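Alcohol dehydrogenase, zinc-containing (Thermotoga maritima, PDB 1VJ0) probably catalyses the oxidation of alcohols, as a zinc-containing member of the medium-chain dehydrogenase/reductase superfamily. Local coordinates at residues H77-V86 against L98-R108; G88-E96 against D156-V164. All coordinates share one frame; numbering follows the deposited sequence.

In the fold
Reading from the N terminus, strand 78-86 comes first, followed by an irregular excursion and then strand 103-106, which turns back to lie antiparallel to it; contact 1 closes this short loop. Residues 88-96 of the excursion also reach 156-164, so that contact 2 closes a much longer loop, one holding the four cysteines of the second zinc site. The segments alternate along the chain, and the two contacts therefore cross. They share a sheet in the GroES-like domain: strand 103-106 lies between 78-86 and 161-164, with a probable hydrogen bond from Leu-162 N to Val-105 O. A second probable bond, from Leu-98 N to Lys-90 O, joins them again.

Contact 1. Residues H77-V86 against L98-R108; sequences HEGAGRVVEV and LKPGDLIVWNR
Val-83 packs into the end of an antiparallel strand pair, where the type II turn from Lys-99 to Asp-102 wraps round it. Val-83 N donates a hydrogen bond to Asp-102 O (2.8 Å), and Val-83 O accepts from Gly-101 N at 2.7 Å in a nearly straight bond. With CG1 anti to the backbone N (chi1 177°), that methyl lies against Lys-99 O and CG2 is turned to the apolar side chains, 4.0 Å from Ile-104 CG2 and close to Leu-98 CD1. The turn has its own brace: the Asp-102 carboxylate takes both the N-H and the ammonium of Lys-99. Water links Arg-82 NE to Gly-101 O, although the guanidinium finds its salt bridge with Glu-48 of the adjacent strand 45-54.

Further along, Gly-81 pairs with Ile-104 through two backbone bonds, the shorter running from Ile-104 N to Gly-81 O (2.8 Å). Trp-106 explains the neighbouring Gly-79: the indole has the Gly-79 carbonyl over one face, CH2 coming within 3.6 Å of Gly-79 C, and a beta carbon there would collide with the ring. Beside the indole a water accepts from Gly-79 N and donates to Trp-106 O.

At the far end Arg-108 runs beside His-77, its CD 3.6 Å from His-77 CD2 and the two planes 57° apart. His-77 and Glu-78 complete a zinc site with Cys-55 and Cys-178, and Arg-108 NE hydrogen-bonds an unidentified molecule, probably from the crystallisation liquor. Backbone pairing thus fixes the strands at the turn end, whereas water and side-chain packing join them toward the metal, bringing an arginine alongside a zinc ligand.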
loop_
_atom_site.group_PDB
_atom_site.type_symbol
_atom_site.label_atom_id
_atom_site.label_comp_id
_atom_site.label_asym_id
_atom_site.label_seq_id
_atom_site.Cartn_x
_atom_site.Cartn_y
_atom_site.Cartn_z
ATOM N N HIS A 77 -17.148 20.038 -20.577
ATOM C CA HIS A 77 -16.741 18.666 -20.242
ATOM C C HIS A 77 -17.343 18.173 -18.913
ATOM O O HIS A 77 -16.955 17.115 -18.383
ATOM C CB HIS A 77 -15.214 18.589 -20.232
ATOM C CG HIS A 77 -14.561 19.570 -19.315
ATOM N ND1 HIS A 77 -14.162 20.827 -19.726
ATOM C CD2 HIS A 77 -14.218 19.471 -18.003
ATOM C CE1 HIS A 77 -13.627 21.472 -18.698
ATOM N NE2 HIS A 77 -13.653 20.672 -17.642
ATOM N N GLU A 78 -18.266 18.962 -18.363
ATOM C CA GLU A 78 -18.952 18.651 -17.116
ATOM C C GLU A 78 -20.471 18.596 -17.445
ATOM O O GLU A 78 -21.111 19.641 -17.682
ATOM C CB GLU A 78 -18.703 19.800 -16.108
ATOM C CG GLU A 78 -17.250 19.973 -15.614
ATOM C CD GLU A 78 -16.979 21.286 -14.843
ATOM O OE1 GLU A 78 -17.799 21.820 -14.050
ATOM O OE2 GLU A 78 -15.911 21.812 -15.040
ATOM N N GLY A 79 -21.047 17.394 -17.400
ATOM C CA GLY A 79 -22.407 17.173 -17.793
ATOM C C GLY A 79 -23.207 16.113 -17.048
ATOM O O GLY A 79 -22.664 15.144 -16.501
ATOM N N ALA A 80 -24.506 16.344 -16.988
ATOM C CA ALA A 80 -25.473 15.335 -16.530
ATOM C C ALA A 80 -26.653 15.444 -17.429
ATOM O O ALA A 80 -26.983 16.532 -17.909
ATOM C CB ALA A 80 -25.871 15.573 -15.101
ATOM N N GLY A 81 -27.304 14.326 -17.692
ATOM C CA GLY A 81 -28.499 14.371 -18.511
ATOM C C GLY A 81 -29.363 13.104 -18.515
ATOM O O GLY A 81 -29.308 12.269 -17.617
ATOM N N ARG A 82 -30.177 13.016 -19.542
ATOM C CA ARG A 82 -31.190 12.029 -19.681
ATOM C C ARG A 82 -31.005 11.281 -20.980
ATOM O O ARG A 82 -30.847 11.895 -22.051
ATOM C CB ARG A 82 -32.553 12.710 -19.674
ATOM C CG ARG A 82 -33.711 11.747 -19.742
ATOM C CD ARG A 82 -35.070 12.393 -19.905
ATOM N NE ARG A 82 -35.482 13.115 -18.691
ATOM C CZ ARG A 82 -35.710 14.435 -18.618
ATOM N NH1 ARG A 82 -35.595 15.233 -19.683
ATOM N NH2 ARG A 82 -36.078 14.970 -17.447
ATOM N N VAL A 83 -31.080 9.960 -20.887
ATOM C CA VAL A 83 -30.914 9.088 -22.058
ATOM C C VAL A 83 -32.077 9.310 -23.018
ATOM O O VAL A 83 -33.253 9.224 -22.639
ATOM C CB VAL A 83 -30.779 7.574 -21.650
ATOM C CG1 VAL A 83 -30.695 6.704 -22.860
ATOM C CG2 VAL A 83 -29.552 7.371 -20.826
ATOM N N VAL A 84 -31.754 9.579 -24.280
ATOM C CA VAL A 84 -32.756 9.675 -25.323
ATOM C C VAL A 84 -32.796 8.355 -26.072
ATOM O O VAL A 84 -33.851 7.778 -26.237
ATOM C CB VAL A 84 -32.492 10.868 -26.314
ATOM C CG1 VAL A 84 -33.547 10.920 -27.441
ATOM C CG2 VAL A 84 -32.455 12.178 -25.562
ATOM N N GLU A 85 -31.650 7.896 -26.542
ATOM C CA GLU A 85 -31.587 6.651 -27.219
ATOM C C GLU A 85 -30.196 6.019 -27.114
ATOM O O GLU A 85 -29.200 6.674 -26.846
ATOM C CB GLU A 85 -32.090 6.818 -28.662
ATOM C CG GLU A 85 -31.112 7.359 -29.651
ATOM C CD GLU A 85 -31.717 7.568 -31.049
ATOM O OE1 GLU A 85 -32.767 8.246 -31.163
ATOM O OE2 GLU A 85 -31.127 7.040 -32.055
ATOM N N VAL A 86 -30.180 4.710 -27.253
ATOM C CA VAL A 86 -28.996 3.909 -27.279
ATOM C C VAL A 86 -29.036 3.134 -28.571
ATOM O O VAL A 86 -29.989 2.417 -28.847
ATOM C CB VAL A 86 -28.940 2.849 -26.139
ATOM C CG1 VAL A 86 -27.618 2.160 -26.147
ATOM C CG2 VAL A 86 -29.176 3.490 -24.760
ATOM N N LEU A 98 -29.090 0.746 -19.689
ATOM C CA LEU A 98 -29.649 2.072 -19.898
ATOM C C LEU A 98 -30.859 1.943 -20.812
ATOM O O LEU A 98 -30.861 1.110 -21.768
ATOM C CB LEU A 98 -28.602 3.001 -20.554
ATOM C CG LEU A 98 -27.315 3.269 -19.740
ATOM C CD1 LEU A 98 -26.452 4.347 -20.423
ATOM C CD2 LEU A 98 -27.587 3.663 -18.317
ATOM N N LYS A 99 -31.882 2.756 -20.504
ATOM C CA LYS A 99 -33.065 2.896 -21.308
ATOM C C LYS A 99 -33.441 4.372 -21.457
ATOM O O LYS A 99 -33.010 5.203 -20.643
ATOM C CB LYS A 99 -34.210 2.087 -20.676
ATOM C CG LYS A 99 -34.496 2.424 -19.264
ATOM C CD LYS A 99 -35.728 1.655 -18.703
ATOM C CE LYS A 99 -36.073 2.137 -17.252
ATOM N NZ LYS A 99 -34.866 2.302 -16.379
ATOM N N PRO A 100 -34.204 4.715 -22.498
ATOM C CA PRO A 100 -34.639 6.109 -22.709
ATOM C C PRO A 100 -35.307 6.637 -21.444
ATOM O O PRO A 100 -36.092 5.936 -20.827
ATOM C CB PRO A 100 -35.647 6.012 -23.869
ATOM C CG PRO A 100 -35.248 4.750 -24.601
ATOM C CD PRO A 100 -34.687 3.814 -23.555
ATOM N N GLY A 101 -34.958 7.830 -21.024
ATOM C CA GLY A 101 -35.526 8.360 -19.785
ATOM C C GLY A 101 -34.614 8.240 -18.566
ATOM O O GLY A 101 -34.832 8.956 -17.570
ATOM N N ASP A 102 -33.634 7.325 -18.582
ATOM C CA ASP A 102 -32.677 7.242 -17.480
ATOM C C ASP A 102 -31.879 8.527 -17.298
ATOM O O ASP A 102 -31.463 9.149 -18.277
ATOM C CB ASP A 102 -31.675 6.104 -17.674
ATOM C CG ASP A 102 -32.303 4.725 -17.496
ATOM O OD1 ASP A 102 -33.404 4.606 -16.930
ATOM O OD2 ASP A 102 -31.759 3.689 -17.915
ATOM N N LEU A 103 -31.624 8.889 -16.040
ATOM C CA LEU A 103 -30.724 10.006 -15.717
ATOM C C LEU A 103 -29.372 9.413 -15.540
ATOM O O LEU A 103 -29.230 8.340 -14.931
ATOM C CB LEU A 103 -31.167 10.754 -14.458
ATOM C CG LEU A 103 -32.590 11.332 -14.506
ATOM C CD1 LEU A 103 -32.994 11.914 -13.181
ATOM C CD2 LEU A 103 -32.737 12.385 -15.594
ATOM N N ILE A 104 -28.372 10.089 -16.095
ATOM C CA ILE A 104 -27.001 9.639 -16.018
ATOM C C ILE A 104 -26.005 10.750 -15.809
ATOM O O ILE A 104 -26.252 11.925 -16.132
ATOM C CB ILE A 104 -26.623 8.827 -17.305
ATOM C CG1 ILE A 104 -26.641 9.708 -18.569
ATOM C CG2 ILE A 104 -27.534 7.649 -17.426
ATOM C CD1 ILE A 104 -25.937 9.038 -19.797
ATOM N N VAL A 105 -24.860 10.358 -15.266
ATOM C CA VAL A 105 -23.658 11.127 -15.366
ATOM C C VAL A 105 -22.574 10.194 -15.936
ATOM O O VAL A 105 -22.769 8.977 -16.038
ATOM C CB VAL A 105 -23.212 11.743 -14.026
ATOM C CG1 VAL A 105 -24.202 12.755 -13.583
ATOM C CG2 VAL A 105 -23.034 10.664 -12.932
ATOM N N TRP A 106 -21.463 10.785 -16.369
ATOM C CA TRP A 106 -20.455 10.031 -17.057
ATOM C C TRP A 106 -19.084 10.626 -16.874
ATOM O O TRP A 106 -18.905 11.829 -16.589
ATOM C CB TRP A 106 -20.772 9.921 -18.572
ATOM C CG TRP A 106 -20.890 11.243 -19.273
ATOM C CD1 TRP A 106 -19.887 11.911 -19.928
ATOM C CD2 TRP A 106 -22.063 12.073 -19.407
ATOM N NE1 TRP A 106 -20.361 13.088 -20.441
ATOM C CE2 TRP A 106 -21.685 13.222 -20.131
ATOM C CE3 TRP A 106 -23.379 11.962 -18.982
ATOM C CZ2 TRP A 106 -22.579 14.245 -20.438
ATOM C CZ3 TRP A 106 -24.271 12.989 -19.276
ATOM C CH2 TRP A 106 -23.861 14.118 -20.003
ATOM N N ASN A 107 -18.099 9.771 -17.047
ATOM C CA ASN A 107 -16.693 10.224 -17.041
ATOM C C ASN A 107 -16.415 10.949 -18.384
ATOM O O ASN A 107 -16.611 10.395 -19.476
ATOM C CB ASN A 107 -15.750 8.995 -16.830
ATOM C CG ASN A 107 -14.269 9.357 -16.692
ATOM O OD1 ASN A 107 -13.844 10.499 -16.946
ATOM N ND2 ASN A 107 -13.466 8.360 -16.273
ATOM N N ARG A 108 -15.916 12.177 -18.297
ATOM C CA ARG A 108 -15.606 12.972 -19.496
ATOM C C ARG A 108 -14.535 12.372 -20.387
ATOM O O ARG A 108 -14.494 12.636 -21.585
ATOM C CB ARG A 108 -15.173 14.382 -19.051
ATOM C CG ARG A 108 -13.847 14.476 -18.326
ATOM C CD ARG A 108 -13.474 15.924 -18.090
ATOM N NE ARG A 108 -12.181 16.067 -17.464
ATOM C CZ ARG A 108 -11.963 15.867 -16.171
ATOM N NH1 ARG A 108 -12.936 15.544 -15.386
ATOM N NH2 ARG A 108 -10.749 15.987 -15.662
HETATM O O HOH W 1 -18.501 15.178 -20.137
HETATM O O HOH W 2 -19.588 14.474 -17.533
HETATM O O HOH W 3 -36.397 11.032 -17.131
#

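Contact 2. Residues G88-E96 against D156-V164; sequences GEKRDLNGE and DPETDVLKV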
loop_
_atom_site.group_PDB
_atom_site.type_symbol
_atom_site.label_atom_id
_atom_site.label_comp_id
_atom_site.label_asym_id
_atom_site.label_seq_id
_atom_site.Cartn_x
_atom_site.Cartn_y
_atom_site.Cartn_z
ATOM N N GLY A 88 -28.102 0.137 -29.998
ATOM C CA GLY A 88 -27.632 -1.137 -29.438
ATOM C C GLY A 88 -27.947 -1.201 -27.947
ATOM O O GLY A 88 -29.047 -0.826 -27.536
ATOM N N GLU A 89 -26.977 -1.633 -27.147
ATOM C CA GLU A 89 -27.122 -1.724 -25.685
ATOM C C GLU A 89 -25.972 -1.045 -24.981
ATOM O O GLU A 89 -24.834 -1.013 -25.485
ATOM C CB GLU A 89 -27.120 -3.193 -25.213
ATOM C CG GLU A 89 -28.194 -4.069 -25.813
ATOM C CD GLU A 89 -27.873 -4.426 -27.257
ATOM O OE1 GLU A 89 -26.731 -4.862 -27.573
ATOM O OE2 GLU A 89 -28.737 -4.205 -28.088
ATOM N N LYS A 90 -26.267 -0.469 -23.817
ATOM C CA LYS A 90 -25.235 0.140 -22.974
ATOM C C LYS A 90 -25.550 -0.082 -21.508
ATOM O O LYS A 90 -26.626 0.174 -21.066
ATOM C CB LYS A 90 -25.052 1.625 -23.271
ATOM C CG LYS A 90 -24.043 2.307 -22.346
ATOM C CD LYS A 90 -22.609 1.834 -22.549
ATOM C CE LYS A 90 -21.644 2.581 -21.629
ATOM N NZ LYS A 90 -20.163 2.103 -21.665
ATOM N N ARG A 91 -24.589 -0.635 -20.794
ATOM C CA ARG A 91 -24.692 -0.836 -19.368
ATOM C C ARG A 91 -23.887 0.203 -18.653
ATOM O O ARG A 91 -22.771 0.594 -19.082
ATOM C CB ARG A 91 -24.125 -2.186 -18.993
ATOM C CG ARG A 91 -24.997 -3.290 -19.463
ATOM C CD ARG A 91 -24.530 -4.608 -18.999
ATOM N NE ARG A 91 -25.219 -5.642 -19.744
ATOM C CZ ARG A 91 -26.387 -6.172 -19.426
ATOM N NH1 ARG A 91 -27.045 -5.797 -18.324
ATOM N NH2 ARG A 91 -26.907 -7.116 -20.213
ATOM N N ASP A 92 -24.431 0.662 -17.542
ATOM C CA ASP A 92 -23.650 1.545 -16.680
ATOM C C ASP A 92 -22.608 0.721 -15.905
ATOM O O ASP A 92 -22.518 -0.528 -16.076
ATOM C CB ASP A 92 -24.581 2.391 -15.791
ATOM C CG ASP A 92 -24.972 1.744 -14.505
ATOM O OD1 ASP A 92 -24.815 0.494 -14.299
ATOM O OD2 ASP A 92 -25.474 2.475 -13.615
ATOM N N LEU A 93 -21.794 1.397 -15.099
ATOM C CA LEU A 93 -20.696 0.711 -14.393
ATOM C C LEU A 93 -21.134 -0.362 -13.377
ATOM O O LEU A 93 -20.344 -1.207 -12.980
ATOM C CB LEU A 93 -19.829 1.721 -13.704
ATOM C CG LEU A 93 -18.912 2.524 -14.650
ATOM C CD1 LEU A 93 -18.585 3.897 -14.076
ATOM C CD2 LEU A 93 -17.631 1.743 -14.977
ATOM N N ASN A 94 -22.392 -0.319 -12.942
ATOM C CA ASN A 94 -22.935 -1.343 -12.040
ATOM C C ASN A 94 -23.615 -2.473 -12.783
ATOM O O ASN A 94 -24.124 -3.422 -12.151
ATOM C CB ASN A 94 -23.895 -0.721 -11.028
ATOM C CG ASN A 94 -23.186 0.181 -10.040
ATOM O OD1 ASN A 94 -22.088 -0.155 -9.531
ATOM N ND2 ASN A 94 -23.771 1.349 -9.776
ATOM N N GLY A 95 -23.615 -2.390 -14.118
ATOM C CA GLY A 95 -24.161 -3.415 -14.953
ATOM C C GLY A 95 -25.582 -3.167 -15.393
ATOM O O GLY A 95 -26.200 -4.048 -16.004
ATOM N N GLU A 96 -26.152 -2.013 -15.072
ATOM C CA GLU A 96 -27.570 -1.826 -15.371
ATOM C C GLU A 96 -27.704 -1.317 -16.780
ATOM O O GLU A 96 -27.055 -0.354 -17.160
ATOM C CB GLU A 96 -28.251 -0.805 -14.459
ATOM C CG GLU A 96 -28.119 -1.023 -12.969
ATOM C CD GLU A 96 -29.064 -0.054 -12.267
ATOM O OE1 GLU A 96 -30.297 -0.043 -12.605
ATOM O OE2 GLU A 96 -28.578 0.718 -11.427
ATOM N N ASP A 156 -19.916 8.025 -26.857
ATOM C CA ASP A 156 -19.405 6.786 -27.448
ATOM C C ASP A 156 -19.700 5.582 -26.540
ATOM O O ASP A 156 -19.806 5.740 -25.347
ATOM C CB ASP A 156 -17.889 6.847 -27.567
ATOM C CG ASP A 156 -17.381 7.711 -28.715
ATOM O OD1 ASP A 156 -17.859 7.611 -29.863
ATOM O OD2 ASP A 156 -16.440 8.511 -28.540
ATOM N N PRO A 157 -19.724 4.366 -27.091
ATOM C CA PRO A 157 -19.989 3.158 -26.293
ATOM C C PRO A 157 -18.968 2.948 -25.207
ATOM O O PRO A 157 -19.268 2.365 -24.176
ATOM C CB PRO A 157 -19.975 2.018 -27.340
ATOM C CG PRO A 157 -19.273 2.569 -28.556
ATOM C CD PRO A 157 -19.549 4.050 -28.518
ATOM N N GLU A 158 -17.763 3.450 -25.414
ATOM C CA GLU A 158 -16.674 3.271 -24.461
ATOM C C GLU A 158 -16.801 4.172 -23.232
ATOM O O GLU A 158 -16.042 4.018 -22.280
ATOM C CB GLU A 158 -15.338 3.563 -25.142
ATOM C CG GLU A 158 -15.001 2.573 -26.223
ATOM C CD GLU A 158 -15.556 2.938 -27.573
ATOM O OE1 GLU A 158 -16.198 3.985 -27.710
ATOM O OE2 GLU A 158 -15.342 2.147 -28.504
ATOM N N THR A 159 -17.695 5.155 -23.273
ATOM C CA THR A 159 -17.906 6.007 -22.131
ATOM C C THR A 159 -18.342 5.229 -20.852
ATOM O O THR A 159 -19.299 4.407 -20.854
ATOM C CB THR A 159 -19.035 7.021 -22.425
ATOM O OG1 THR A 159 -18.793 7.713 -23.656
ATOM C CG2 THR A 159 -19.107 8.081 -21.329
ATOM N N ASP A 160 -17.691 5.577 -19.750
ATOM C CA ASP A 160 -18.135 5.106 -18.436
ATOM C C ASP A 160 -19.276 5.961 -17.915
ATOM O O ASP A 160 -19.168 7.173 -17.720
ATOM C CB ASP A 160 -16.964 5.055 -17.465
ATOM C CG ASP A 160 -15.838 4.136 -17.976
ATOM O OD1 ASP A 160 -16.109 3.029 -18.483
ATOM O OD2 ASP A 160 -14.664 4.483 -17.973
ATOM N N VAL A 161 -20.396 5.276 -17.671
ATOM C CA VAL A 161 -21.630 5.912 -17.288
ATOM C C VAL A 161 -22.081 5.363 -15.943
ATOM O O VAL A 161 -21.871 4.175 -15.599
ATOM C CB VAL A 161 -22.707 5.633 -18.370
ATOM C CG1 VAL A 161 -24.016 6.292 -18.003
ATOM C CG2 VAL A 161 -22.214 6.116 -19.759
ATOM N N LEU A 162 -22.772 6.225 -15.201
ATOM C CA LEU A 162 -23.455 5.838 -13.981
ATOM C C LEU A 162 -24.883 6.438 -14.011
ATOM O O LEU A 162 -25.024 7.629 -14.184
ATOM C CB LEU A 162 -22.689 6.436 -12.818
ATOM C CG LEU A 162 -22.694 5.824 -11.435
ATOM C CD1 LEU A 162 -22.338 4.334 -11.488
ATOM C CD2 LEU A 162 -21.707 6.570 -10.503
ATOM N N LYS A 163 -25.891 5.573 -13.875
ATOM C CA LYS A 163 -27.275 5.929 -13.671
ATOM C C LYS A 163 -27.429 6.567 -12.306
ATOM O O LYS A 163 -26.866 6.072 -11.319
ATOM C CB LYS A 163 -28.170 4.694 -13.621
ATOM C CG LYS A 163 -28.814 4.317 -14.872
ATOM C CD LYS A 163 -29.579 2.991 -14.724
ATOM C CE LYS A 163 -30.957 3.223 -14.144
ATOM N NZ LYS A 163 -31.653 1.875 -14.019
ATOM N N VAL A 164 -28.225 7.632 -12.265
ATOM C CA VAL A 164 -28.554 8.310 -11.028
ATOM C C VAL A 164 -30.062 8.401 -10.939
ATOM O O VAL A 164 -30.789 7.930 -11.833
ATOM C CB VAL A 164 -27.885 9.700 -10.922
ATOM C CG1 VAL A 164 -26.378 9.590 -10.877
ATOM C CG2 VAL A 164 -28.348 10.636 -12.053
HETATM O O HOH W 4 -20.650 2.368 -18.311
#
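The carboxylate of Asp-92 is met from both faces at OD1, and at OD2 through the anti lone pair. Asn-94 N and Glu-96 N reach OD1 from opposite sides of its plane, the bond from Asn-94 making an Asx turn, and across the contact Lys-163 N is the donor to Asp-92 OD2, at 3.1 Å. The Glu-96 carboxylate is approached differently: Lys-163 NZ stands above its plane, 2.7 Å from OE1, in a salt bridge between side chains crossing at about a right angle. The Arg-91 guanidinium has Gly-95 O at its edge, in plane, NH1 donating to it at the end of the type I turn from Asp-92 to Gly-95, which Gly-95 N closes by bonding to Asp-92 O. With an alanine in place of Asp-92, Lys-163 N would probably lose its mate at OD2, and Asn-94 N and Glu-96 N theirs at OD1, leaving the turn freer to shift.

Next to it, Leu-93 N donates to Val-161 O (2.8 Å), with the nitrogen nearly in line with the C=O, though the bond is somewhat bent at the hydrogen. The Leu-93 side chain passes over the same oxygen to Asp-160 CB, 3.9 Å from its CD1, and is also packed against helix 329-340. Lys-90 bends at chi2 (68°), which carries its ammonium into the Asp-156 to Thr-159 turn, where NZ donates to Pro-157 O at 2.7 Å and to Thr-159 O at 2.6 Å.

Other subunits adjoin this contact: Asp-160, hydrogen-bonded through OD2 to Thr-329, uses OD1 for a salt bridge with Lys-119 of the second subunit, and Asn-94 OD1 accepts from Arg-266 of the third. Chemically, a loop lacking regular structure is fixed to strand 161-164 and its preceding turn by charged side chains that largely answer main-chain groups, a buried lysine being met by neutral carbonyls.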